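Local coordinates for protein cystalysin (Treponema denticola, PDB 1C7N) that binds pyridoxal-5'-phosphate and belongs to the class I and II aminotransferase family of PLP-dependent enzymes, at residues A[74-82]-A[281-292]; A[206-214]-A[292-303]. All coordinates share one frame; numbering follows the deposited sequence.

Contact 1: residues A[74-82]-A[281-292]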
loop_
_atom_site.group_PDB
_atom_site.type_symbol
_atom_site.label_atom_id
_atom_site.label_comp_id
_atom_site.label_asym_id
_atom_site.label_seq_id
_atom_site.Cartn_x
_atom_site.Cartn_y
_atom_site.Cartn_z
ATOM N N THR A 74 16.363 -9.113 -10.033
ATOM C CA THR A 74 15.914 -8.363 -11.202
ATOM C C THR A 74 16.066 -6.852 -11.005
ATOM O O THR A 74 16.410 -6.131 -11.940
ATOM C CB THR A 74 14.441 -8.701 -11.543
ATOM O OG1 THR A 74 14.331 -10.101 -11.838
ATOM C CG2 THR A 74 13.974 -7.916 -12.749
ATOM N N VAL A 75 15.814 -6.375 -9.791
ATOM C CA VAL A 75 15.953 -4.953 -9.497
ATOM C C VAL A 75 17.441 -4.600 -9.481
ATOM O O VAL A 75 17.857 -3.568 -10.009
ATOM C CB VAL A 75 15.320 -4.621 -8.135
ATOM C CG1 VAL A 75 15.583 -3.166 -7.768
ATOM C CG2 VAL A 75 13.826 -4.903 -8.195
ATOM N N LYS A 76 18.236 -5.473 -8.878
ATOM C CA LYS A 76 19.681 -5.291 -8.804
ATOM C C LYS A 76 20.260 -5.278 -10.222
ATOM O O LYS A 76 21.130 -4.465 -10.546
ATOM C CB LYS A 76 20.298 -6.432 -7.983
ATOM C CG LYS A 76 21.822 -6.536 -8.010
ATOM C CD LYS A 76 22.275 -7.703 -7.118
ATOM C CE LYS A 76 23.670 -8.211 -7.471
ATOM N NZ LYS A 76 24.737 -7.196 -7.269
ATOM N N LYS A 77 19.763 -6.178 -11.065
ATOM C CA LYS A 77 20.225 -6.271 -12.444
ATOM C C LYS A 77 19.863 -5.006 -13.225
ATOM O O LYS A 77 20.647 -4.525 -14.037
ATOM C CB LYS A 77 19.614 -7.501 -13.125
ATOM C CG LYS A 77 20.221 -7.824 -14.484
ATOM C CD LYS A 77 19.644 -9.107 -15.065
ATOM C CE LYS A 77 20.493 -9.632 -16.214
ATOM N NZ LYS A 77 20.654 -8.646 -17.319
ATOM N N TRP A 78 18.675 -4.466 -12.982
ATOM C CA TRP A 78 18.259 -3.244 -13.668
ATOM C C TRP A 78 19.199 -2.088 -13.304
ATOM O O TRP A 78 19.634 -1.335 -14.171
ATOM C CB TRP A 78 16.809 -2.897 -13.298
ATOM C CG TRP A 78 16.265 -1.651 -13.966
ATOM C CD1 TRP A 78 16.217 -0.391 -13.443
ATOM C CD2 TRP A 78 15.657 -1.570 -15.261
ATOM N NE1 TRP A 78 15.609 0.471 -14.330
ATOM C CE2 TRP A 78 15.257 -0.226 -15.454
ATOM C CE3 TRP A 78 15.409 -2.502 -16.279
ATOM C CZ2 TRP A 78 14.619 0.207 -16.621
ATOM C CZ3 TRP A 78 14.774 -2.069 -17.440
ATOM C CH2 TRP A 78 14.387 -0.727 -17.599
ATOM N N MET A 79 19.531 -1.957 -12.025
ATOM C CA MET A 79 20.425 -0.883 -11.603
ATOM C C MET A 79 21.791 -1.014 -12.266
ATOM O O MET A 79 22.406 -0.012 -12.627
ATOM C CB MET A 79 20.603 -0.878 -10.087
ATOM C CG MET A 79 19.313 -0.691 -9.313
ATOM S SD MET A 79 18.264 0.629 -9.981
ATOM C CE MET A 79 16.703 0.182 -9.213
ATOM N N LYS A 80 22.258 -2.250 -12.428
ATOM C CA LYS A 80 23.559 -2.489 -13.044
ATOM C C LYS A 80 23.570 -2.169 -14.529
ATOM O O LYS A 80 24.319 -1.308 -14.976
ATOM C CB LYS A 80 23.995 -3.945 -12.853
ATOM C CG LYS A 80 25.308 -4.264 -13.558
ATOM C CD LYS A 80 25.689 -5.731 -13.458
ATOM C CE LYS A 80 26.956 -6.014 -14.259
ATOM N NZ LYS A 80 28.055 -5.076 -13.882
ATOM N N ASP A 81 22.737 -2.870 -15.288
ATOM C CA ASP A 81 22.661 -2.677 -16.732
ATOM C C ASP A 81 22.238 -1.275 -17.169
ATOM O O ASP A 81 22.794 -0.720 -18.111
ATOM C CB ASP A 81 21.697 -3.695 -17.347
ATOM C CG ASP A 81 22.063 -5.135 -17.010
ATOM O OD1 ASP A 81 23.213 -5.386 -16.595
ATOM O OD2 ASP A 81 21.198 -6.020 -17.174
ATOM N N ARG A 82 21.256 -0.702 -16.481
ATOM C CA ARG A 82 20.742 0.613 -16.838
ATOM C C ARG A 82 21.453 1.815 -16.230
ATOM O O ARG A 82 21.448 2.896 -16.819
ATOM C CB ARG A 82 19.255 0.688 -16.488
ATOM C CG ARG A 82 18.367 -0.115 -17.410
ATOM C CD ARG A 82 18.038 0.681 -18.661
ATOM N NE ARG A 82 17.321 -0.117 -19.650
ATOM C CZ ARG A 82 16.589 0.394 -20.635
ATOM N NH1 ARG A 82 16.471 1.710 -20.765
ATOM N NH2 ARG A 82 15.976 -0.415 -21.492
ATOM N N CYS A 281 6.657 -5.007 -11.450
ATOM C CA CYS A 281 8.000 -4.437 -11.522
ATOM C C CYS A 281 8.959 -5.406 -12.210
ATOM O O CYS A 281 9.776 -5.000 -13.040
ATOM C CB CYS A 281 8.515 -4.114 -10.120
ATOM S SG CYS A 281 10.185 -3.427 -10.100
ATOM N N GLU A 282 8.858 -6.686 -11.862
ATOM C CA GLU A 282 9.717 -7.696 -12.464
ATOM C C GLU A 282 9.466 -7.818 -13.968
ATOM O O GLU A 282 10.411 -7.840 -14.767
ATOM C CB GLU A 282 9.499 -9.055 -11.789
ATOM C CG GLU A 282 10.298 -10.179 -12.440
ATOM C CD GLU A 282 10.202 -11.488 -11.678
ATOM O OE1 GLU A 282 10.405 -12.551 -12.301
ATOM O OE2 GLU A 282 9.941 -11.453 -10.456
ATOM N N ILE A 283 8.198 -7.896 -14.356
ATOM C CA ILE A 283 7.849 -8.002 -15.770
ATOM C C ILE A 283 8.371 -6.803 -16.560
ATOM O O ILE A 283 8.912 -6.963 -17.655
ATOM C CB ILE A 283 6.328 -8.066 -15.978
ATOM C CG1 ILE A 283 5.756 -9.337 -15.343
ATOM C CG2 ILE A 283 6.010 -8.041 -17.471
ATOM C CD1 ILE A 283 4.239 -9.366 -15.327
ATOM N N CYS A 284 8.198 -5.604 -16.008
ATOM C CA CYS A 284 8.647 -4.384 -16.684
ATOM C C CYS A 284 10.144 -4.360 -16.955
ATOM O O CYS A 284 10.578 -4.085 -18.077
ATOM C CB CYS A 284 8.272 -3.140 -15.869
ATOM S SG CYS A 284 6.506 -2.705 -15.901
ATOM N N TYR A 285 10.931 -4.625 -15.917
ATOM C CA TYR A 285 12.383 -4.622 -16.037
ATOM C C TYR A 285 12.885 -5.716 -16.975
ATOM O O TYR A 285 13.844 -5.513 -17.721
ATOM C CB TYR A 285 13.020 -4.792 -14.652
ATOM C CG TYR A 285 12.967 -3.553 -13.779
ATOM C CD1 TYR A 285 13.362 -3.602 -12.440
ATOM C CD2 TYR A 285 12.576 -2.316 -14.304
ATOM C CE1 TYR A 285 13.374 -2.453 -11.648
ATOM C CE2 TYR A 285 12.586 -1.165 -13.518
ATOM C CZ TYR A 285 12.989 -1.241 -12.194
ATOM O OH TYR A 285 13.020 -0.102 -11.420
ATOM N N LYS A 286 12.235 -6.873 -16.940
ATOM C CA LYS A 286 12.641 -7.982 -17.791
ATOM C C LYS A 286 12.136 -7.951 -19.231
ATOM O O LYS A 286 12.849 -8.369 -20.140
ATOM C CB LYS A 286 12.204 -9.312 -17.176
ATOM C CG LYS A 286 12.983 -9.748 -15.959
ATOM C CD LYS A 286 12.519 -11.135 -15.520
ATOM C CE LYS A 286 13.392 -11.686 -14.406
ATOM N NZ LYS A 286 12.927 -13.038 -13.983
ATOM N N GLU A 287 10.921 -7.449 -19.447
ATOM C CA GLU A 287 10.324 -7.475 -20.782
ATOM C C GLU A 287 9.915 -6.180 -21.473
ATOM O O GLU A 287 9.709 -6.180 -22.685
ATOM C CB GLU A 287 9.076 -8.365 -20.753
ATOM C CG GLU A 287 9.269 -9.746 -20.145
ATOM C CD GLU A 287 7.969 -10.530 -20.081
ATOM O OE1 GLU A 287 7.360 -10.757 -21.149
ATOM O OE2 GLU A 287 7.550 -10.919 -18.965
ATOM N N CYS A 288 9.792 -5.087 -20.735
ATOM C CA CYS A 288 9.314 -3.858 -21.349
ATOM C C CYS A 288 10.339 -2.834 -21.810
ATOM O O CYS A 288 10.015 -1.659 -21.959
ATOM C CB CYS A 288 8.303 -3.214 -20.408
ATOM S SG CYS A 288 6.971 -4.365 -19.971
ATOM N N GLY A 289 11.563 -3.285 -22.064
ATOM C CA GLY A 289 12.607 -2.384 -22.521
ATOM C C GLY A 289 12.325 -1.724 -23.862
ATOM O O GLY A 289 12.534 -0.517 -24.021
ATOM N N LYS A 290 11.854 -2.504 -24.831
ATOM C CA LYS A 290 11.553 -1.972 -26.161
ATOM C C LYS A 290 10.407 -0.971 -26.107
ATOM O O LYS A 290 10.387 0.006 -26.854
ATOM C CB LYS A 290 11.167 -3.092 -27.129
ATOM C CG LYS A 290 12.204 -4.184 -27.327
ATOM C CD LYS A 290 13.480 -3.678 -27.959
ATOM C CE LYS A 290 14.316 -4.852 -28.456
ATOM N NZ LYS A 290 14.444 -5.925 -27.425
ATOM N N TRP A 291 9.435 -1.231 -25.238
ATOM C CA TRP A 291 8.299 -0.335 -25.116
ATOM C C TRP A 291 8.791 1.017 -24.602
ATOM O O TRP A 291 8.386 2.066 -25.100
ATOM C CB TRP A 291 7.256 -0.918 -24.160
ATOM C CG TRP A 291 6.088 -0.010 -23.946
ATOM C CD1 TRP A 291 4.935 0.048 -24.679
ATOM C CD2 TRP A 291 5.980 1.001 -22.942
ATOM N NE1 TRP A 291 4.113 1.042 -24.187
ATOM C CE2 TRP A 291 4.736 1.641 -23.123
ATOM C CE3 TRP A 291 6.820 1.433 -21.905
ATOM C CZ2 TRP A 291 4.310 2.692 -22.303
ATOM C CZ3 TRP A 291 6.394 2.474 -21.095
ATOM C CH2 TRP A 291 5.148 3.090 -21.300
ATOM N N LEU A 292 9.678 0.984 -23.611
ATOM C CA LEU A 292 10.228 2.206 -23.038
ATOM C C LEU A 292 10.988 3.029 -24.084
ATOM O O LEU A 292 10.916 4.261 -24.077
ATOM C CB LEU A 292 11.157 1.868 -21.866
ATOM C CG LEU A 292 11.838 3.051 -21.173
ATOM C CD1 LEU A 292 10.788 4.059 -20.715
ATOM C CD2 LEU A 292 12.638 2.549 -19.987
#

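Contact 2: residues A[206-214]-A[292-303]. With PLP (pyridoxal-5'-phosphate), chain I.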
loop_
_atom_site.group_PDB
_atom_site.type_symbol
_atom_site.label_atom_id
_atom_site.label_comp_id
_atom_site.label_asym_id
_atom_site.label_seq_id
_atom_site.Cartn_x
_atom_site.Cartn_y
_atom_site.Cartn_z
ATOM N N HIS A 206 12.386 9.328 -11.668
ATOM C CA HIS A 206 12.389 9.608 -13.100
ATOM C C HIS A 206 13.706 9.211 -13.763
ATOM O O HIS A 206 13.956 9.605 -14.905
ATOM C CB HIS A 206 12.196 11.103 -13.377
ATOM C CG HIS A 206 10.870 11.652 -12.951
ATOM N ND1 HIS A 206 10.659 12.210 -11.708
ATOM C CD2 HIS A 206 9.708 11.791 -13.629
ATOM C CE1 HIS A 206 9.426 12.677 -11.644
ATOM N NE2 HIS A 206 8.827 12.435 -12.795
ATOM N N PHE A 207 14.554 8.436 -13.092
ATOM C CA PHE A 207 15.841 8.145 -13.720
ATOM C C PHE A 207 15.884 7.280 -14.984
ATOM O O PHE A 207 16.944 7.158 -15.595
ATOM C CB PHE A 207 16.890 7.675 -12.674
ATOM C CG PHE A 207 16.709 6.264 -12.156
ATOM C CD1 PHE A 207 17.648 5.735 -11.269
ATOM C CD2 PHE A 207 15.638 5.469 -12.537
ATOM C CE1 PHE A 207 17.523 4.433 -10.768
ATOM C CE2 PHE A 207 15.505 4.164 -12.042
ATOM C CZ PHE A 207 16.450 3.649 -11.159
ATOM N N ASP A 208 14.751 6.713 -15.402
ATOM C CA ASP A 208 14.729 5.920 -16.637
ATOM C C ASP A 208 14.163 6.754 -17.780
ATOM O O ASP A 208 14.201 6.334 -18.938
ATOM C CB ASP A 208 13.856 4.668 -16.507
ATOM C CG ASP A 208 14.339 3.724 -15.437
ATOM O OD1 ASP A 208 15.545 3.413 -15.412
ATOM O OD2 ASP A 208 13.502 3.281 -14.624
ATOM N N LEU A 209 13.624 7.925 -17.453
ATOM C CA LEU A 209 13.025 8.803 -18.454
ATOM C C LEU A 209 13.956 9.957 -18.802
ATOM O O LEU A 209 13.723 11.110 -18.420
ATOM C CB LEU A 209 11.675 9.323 -17.938
ATOM C CG LEU A 209 10.635 8.214 -17.721
ATOM C CD1 LEU A 209 9.531 8.685 -16.789
ATOM C CD2 LEU A 209 10.063 7.776 -19.056
ATOM N N ILE A 210 15.013 9.624 -19.537
ATOM C CA ILE A 210 16.023 10.593 -19.952
ATOM C C ILE A 210 15.924 10.847 -21.453
ATOM O O ILE A 210 15.777 9.909 -22.237
ATOM C CB ILE A 210 17.443 10.067 -19.638
ATOM C CG1 ILE A 210 17.518 9.603 -18.180
ATOM C CG2 ILE A 210 18.480 11.154 -19.911
ATOM C CD1 ILE A 210 17.212 10.689 -17.165
ATOM N N MET A 211 15.999 12.112 -21.856
ATOM C CA MET A 211 15.928 12.442 -23.273
ATOM C C MET A 211 17.265 12.116 -23.938
ATOM O O MET A 211 18.308 12.092 -23.280
ATOM C CB MET A 211 15.593 13.926 -23.471
ATOM C CG MET A 211 14.196 14.313 -23.014
ATOM S SD MET A 211 12.901 13.346 -23.822
ATOM C CE MET A 211 12.474 12.199 -22.506
ATOM N N PRO A 212 17.248 11.847 -25.253
ATOM C CA PRO A 212 18.463 11.519 -26.005
ATOM C C PRO A 212 19.596 12.515 -25.769
ATOM O O PRO A 212 19.375 13.725 -25.739
ATOM C CB PRO A 212 17.979 11.533 -27.451
ATOM C CG PRO A 212 16.576 11.017 -27.318
ATOM C CD PRO A 212 16.067 11.809 -26.134
ATOM N N GLY A 213 20.806 11.992 -25.592
ATOM C CA GLY A 213 21.961 12.841 -25.369
ATOM C C GLY A 213 22.354 13.016 -23.911
ATOM O O GLY A 213 23.535 13.164 -23.595
ATOM N N TYR A 214 21.376 13.000 -23.014
ATOM C CA TYR A 214 21.674 13.175 -21.604
ATOM C C TYR A 214 21.934 11.851 -20.900
ATOM O O TYR A 214 21.499 10.794 -21.361
ATOM C CB TYR A 214 20.546 13.955 -20.930
ATOM C CG TYR A 214 20.348 15.288 -21.602
ATOM C CD1 TYR A 214 19.415 15.444 -22.627
ATOM C CD2 TYR A 214 21.172 16.372 -21.290
ATOM C CE1 TYR A 214 19.312 16.644 -23.331
ATOM C CE2 TYR A 214 21.078 17.573 -21.986
ATOM C CZ TYR A 214 20.150 17.702 -23.004
ATOM O OH TYR A 214 20.077 18.881 -23.703
ATOM N N LEU A 292 9.678 0.984 -23.611
ATOM C CA LEU A 292 10.228 2.206 -23.038
ATOM C C LEU A 292 10.988 3.029 -24.084
ATOM O O LEU A 292 10.916 4.261 -24.077
ATOM C CB LEU A 292 11.157 1.868 -21.866
ATOM C CG LEU A 292 11.838 3.051 -21.173
ATOM C CD1 LEU A 292 10.788 4.059 -20.715
ATOM C CD2 LEU A 292 12.638 2.549 -19.987
ATOM N N ASP A 293 11.718 2.358 -24.973
ATOM C CA ASP A 293 12.466 3.064 -26.014
ATOM C C ASP A 293 11.491 3.827 -26.899
ATOM O O ASP A 293 11.715 4.993 -27.238
ATOM C CB ASP A 293 13.272 2.094 -26.890
ATOM C CG ASP A 293 14.395 1.409 -26.134
ATOM O OD1 ASP A 293 14.993 2.043 -25.240
ATOM O OD2 ASP A 293 14.695 0.237 -26.452
ATOM N N GLY A 294 10.409 3.155 -27.278
ATOM C CA GLY A 294 9.405 3.781 -28.117
ATOM C C GLY A 294 8.703 4.929 -27.415
ATOM O O GLY A 294 8.375 5.944 -28.040
ATOM N N CYS A 295 8.474 4.775 -26.114
ATOM C CA CYS A 295 7.808 5.815 -25.329
ATOM C C CYS A 295 8.664 7.077 -25.292
ATOM O O CYS A 295 8.172 8.181 -25.518
ATOM C CB CYS A 295 7.552 5.320 -23.902
ATOM S SG CYS A 295 6.583 6.462 -22.877
ATOM N N ILE A 296 9.949 6.906 -25.000
ATOM C CA ILE A 296 10.877 8.028 -24.946
ATOM C C ILE A 296 10.937 8.758 -26.288
ATOM O O ILE A 296 11.035 9.984 -26.335
ATOM C CB ILE A 296 12.290 7.544 -24.536
ATOM C CG1 ILE A 296 12.279 7.126 -23.063
ATOM C CG2 ILE A 296 13.312 8.653 -24.742
ATOM C CD1 ILE A 296 13.564 6.462 -22.601
ATOM N N LYS A 297 10.871 8.005 -27.382
ATOM C CA LYS A 297 10.899 8.613 -28.708
ATOM C C LYS A 297 9.704 9.542 -28.888
ATOM O O LYS A 297 9.853 10.672 -29.349
ATOM C CB LYS A 297 10.892 7.535 -29.798
ATOM C CG LYS A 297 12.221 6.811 -29.938
ATOM C CD LYS A 297 12.178 5.758 -31.037
ATOM C CE LYS A 297 13.562 5.177 -31.281
ATOM N NZ LYS A 297 14.532 6.247 -31.661
ATOM N N VAL A 298 8.517 9.073 -28.510
ATOM C CA VAL A 298 7.313 9.895 -28.632
ATOM C C VAL A 298 7.393 11.147 -27.750
ATOM O O VAL A 298 6.992 12.243 -28.169
ATOM C CB VAL A 298 6.052 9.088 -28.257
ATOM C CG1 VAL A 298 4.821 9.965 -28.375
ATOM C CG2 VAL A 298 5.925 7.872 -29.180
ATOM N N ILE A 299 7.914 10.985 -26.534
ATOM C CA ILE A 299 8.052 12.103 -25.606
ATOM C C ILE A 299 8.986 13.145 -26.206
ATOM O O ILE A 299 8.696 14.339 -26.179
ATOM C CB ILE A 299 8.614 11.629 -24.250
ATOM C CG1 ILE A 299 7.620 10.663 -23.602
ATOM C CG2 ILE A 299 8.862 12.825 -23.334
ATOM C CD1 ILE A 299 8.165 9.931 -22.398
ATOM N N ASP A 300 10.107 12.682 -26.751
ATOM C CA ASP A 300 11.085 13.568 -27.380
ATOM C C ASP A 300 10.405 14.296 -28.552
ATOM O O ASP A 300 10.606 15.503 -28.757
ATOM C CB ASP A 300 12.289 12.735 -27.848
ATOM C CG ASP A 300 13.376 13.572 -28.510
ATOM O OD1 ASP A 300 13.617 14.720 -28.089
ATOM O OD2 ASP A 300 14.013 13.060 -29.448
ATOM N N LYS A 301 9.596 13.571 -29.321
ATOM C CA LYS A 301 8.881 14.193 -30.437
ATOM C C LYS A 301 7.938 15.278 -29.912
ATOM O O LYS A 301 7.874 16.383 -30.463
ATOM C CB LYS A 301 8.072 13.148 -31.225
ATOM C CG LYS A 301 8.908 12.242 -32.132
ATOM C CD LYS A 301 9.552 13.036 -33.272
ATOM C CE LYS A 301 10.209 12.131 -34.312
ATOM N NZ LYS A 301 11.328 11.323 -33.748
ATOM N N ASN A 302 7.222 14.966 -28.837
ATOM C CA ASN A 302 6.274 15.907 -28.249
ATOM C C ASN A 302 6.872 17.186 -27.656
ATOM O O ASN A 302 6.294 18.261 -27.816
ATOM C CB ASN A 302 5.407 15.193 -27.207
ATOM C CG ASN A 302 4.428 14.219 -27.843
ATOM O OD1 ASN A 302 4.227 14.228 -29.059
ATOM N ND2 ASN A 302 3.799 13.390 -27.025
ATOM N N GLN A 303 8.016 17.092 -26.980
ATOM C CA GLN A 303 8.620 18.298 -26.418
ATOM C C GLN A 303 9.042 19.218 -27.571
ATOM O O GLN A 303 9.051 20.441 -27.433
ATOM C CB GLN A 303 9.841 17.963 -25.545
ATOM C CG GLN A 303 10.988 17.319 -26.309
ATOM C CD GLN A 303 12.288 17.301 -25.527
ATOM O OE1 GLN A 303 12.422 17.958 -24.486
ATOM N NE2 GLN A 303 13.266 16.558 -26.035
HETATM N N1 PLP I . 8.676 11.763 -6.727
HETATM C C2 PLP I . 8.589 12.634 -7.831
HETATM C C2A PLP I . 9.717 13.644 -7.943
HETATM C C3 PLP I . 7.489 12.387 -8.766
HETATM O O3 PLP I . 7.396 13.312 -9.723
HETATM C C4 PLP I . 6.623 11.288 -8.553
HETATM C C4A PLP I . 5.574 10.948 -9.513
HETATM C C5 PLP I . 6.854 10.420 -7.355
HETATM C C6 PLP I . 7.853 10.696 -6.467
HETATM C C5A PLP I . 6.151 9.066 -7.372
HETATM O O4P PLP I . 5.319 8.646 -6.364
HETATM P P PLP I . 4.796 7.121 -6.580
HETATM O O1P PLP I . 3.696 7.042 -5.621
HETATM O O2P PLP I . 5.934 6.180 -6.229
HETATM O O3P PLP I . 4.344 6.920 -7.960
#

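Contact 1: residues A[74-82]-A[281-292]
The indole of Trp78 is sandwiched between the phenol ring of Tyr285 on one face and Arg82, from its own helix, on the opposite face, where CG lies over the indole centre and the guanidinium stacks over Trp78 CH2, offset toward the rim. Tyr285 lies face to face with the five-membered ring, the centroids 3.6 Å apart and the planes only 8° from parallel; its CD2 comes within 3.3 Å of Trp78 CD2. Leu292 CD2 closes in at the indole edge, near the ring plane, 4.4 Å from Trp78 CH2. On the tyrosine, Val75 CA lies at the ring edge, and Trp78 CB adds a CH-pi contact over the same face as the indole. With CG of Trp78 anti to its backbone N (chi1 -179°), the indole reaches across to the other helix and crosses the tyrosine side chain at about a right angle. Tyr285 is a knob in a hole formed by Thr74, Val75, Trp78 and Met79. At one end of the interface Thr74 CG2 packs 3.8 Å from Tyr285 CB, while the extended Lys286 passes the threonine on its way to salt bridges with Glu282 and Glu70. Segments 74-82 and 281-287 run at 37° with axes 9.8 Å apart, a helix pair in which a single aromatic knob fills a hole of the partner helix, within the PLP-dependent aminotransferase fold.

Contact 2: residues A[206-214]-A[292-303]
Met211 and Ile299, both buried, form the tight part of this contact, the methionine CE lying 3.8 Å from Ile299 CG2 where the two side chains cross at about a right angle. Bends at chi2 and chi3 (-57° and 103°) fold the thioether back against the helix, so that SD rests 4.0 Å from Asp300 CA. Next to it the buried Gln303 passes Met211 CG with its NE2, which donates a 2.8 Å hydrogen bond to the anti lone pair of Asp300 OD1, an oxygen that also forms a salt bridge with Arg304; Gln303 OE1 accepts from the backbone N of Ile322. Ile296 points at the loop backbone, its CG2 3.7 Å from Ile210 O and its CD1 equally close to Asp208 O. Leu209 CD2 extends the apolar strip, meeting Leu292 CD1 at 4.1 Å. Residues 206-214 are the irregular connection that follows strand 199-203 of the central sheet in this aminotransferase-type fold, and they lay that connection along helix 289-313; His206, at the start, belongs to the PLP pocket. On the solvent side the exposed Pro212, inside the type II turn from Met211 to Tyr214, rests against the carboxylate of Asp300, with CG 3.9 Å from OD2, and touches Ile296 CG2 with its CD.

Contacts 1 and 2 lie side by side, their centres about 16 Å apart, and both use helix 289-313: Leu292 belongs to each. Along the chain their segments alternate, in the order 74-82, 206-214, 281-292 and 292-303, so the two contacts cross along the chain. They also touch directly, through a probable hydrogen bond of 3.1 Å between Trp78 NE1 and Asp208 OD1, which would help to fix the rotation of the indole, and through packing of Met79 SD on Phe207 CZ. Helix 69-83, the loop after strand 199-203 and the bent run of helices 275-287 and 289-313 are thereby joined in one largely buried region. The same loop carries His206, which connects this region to the PLP pocket.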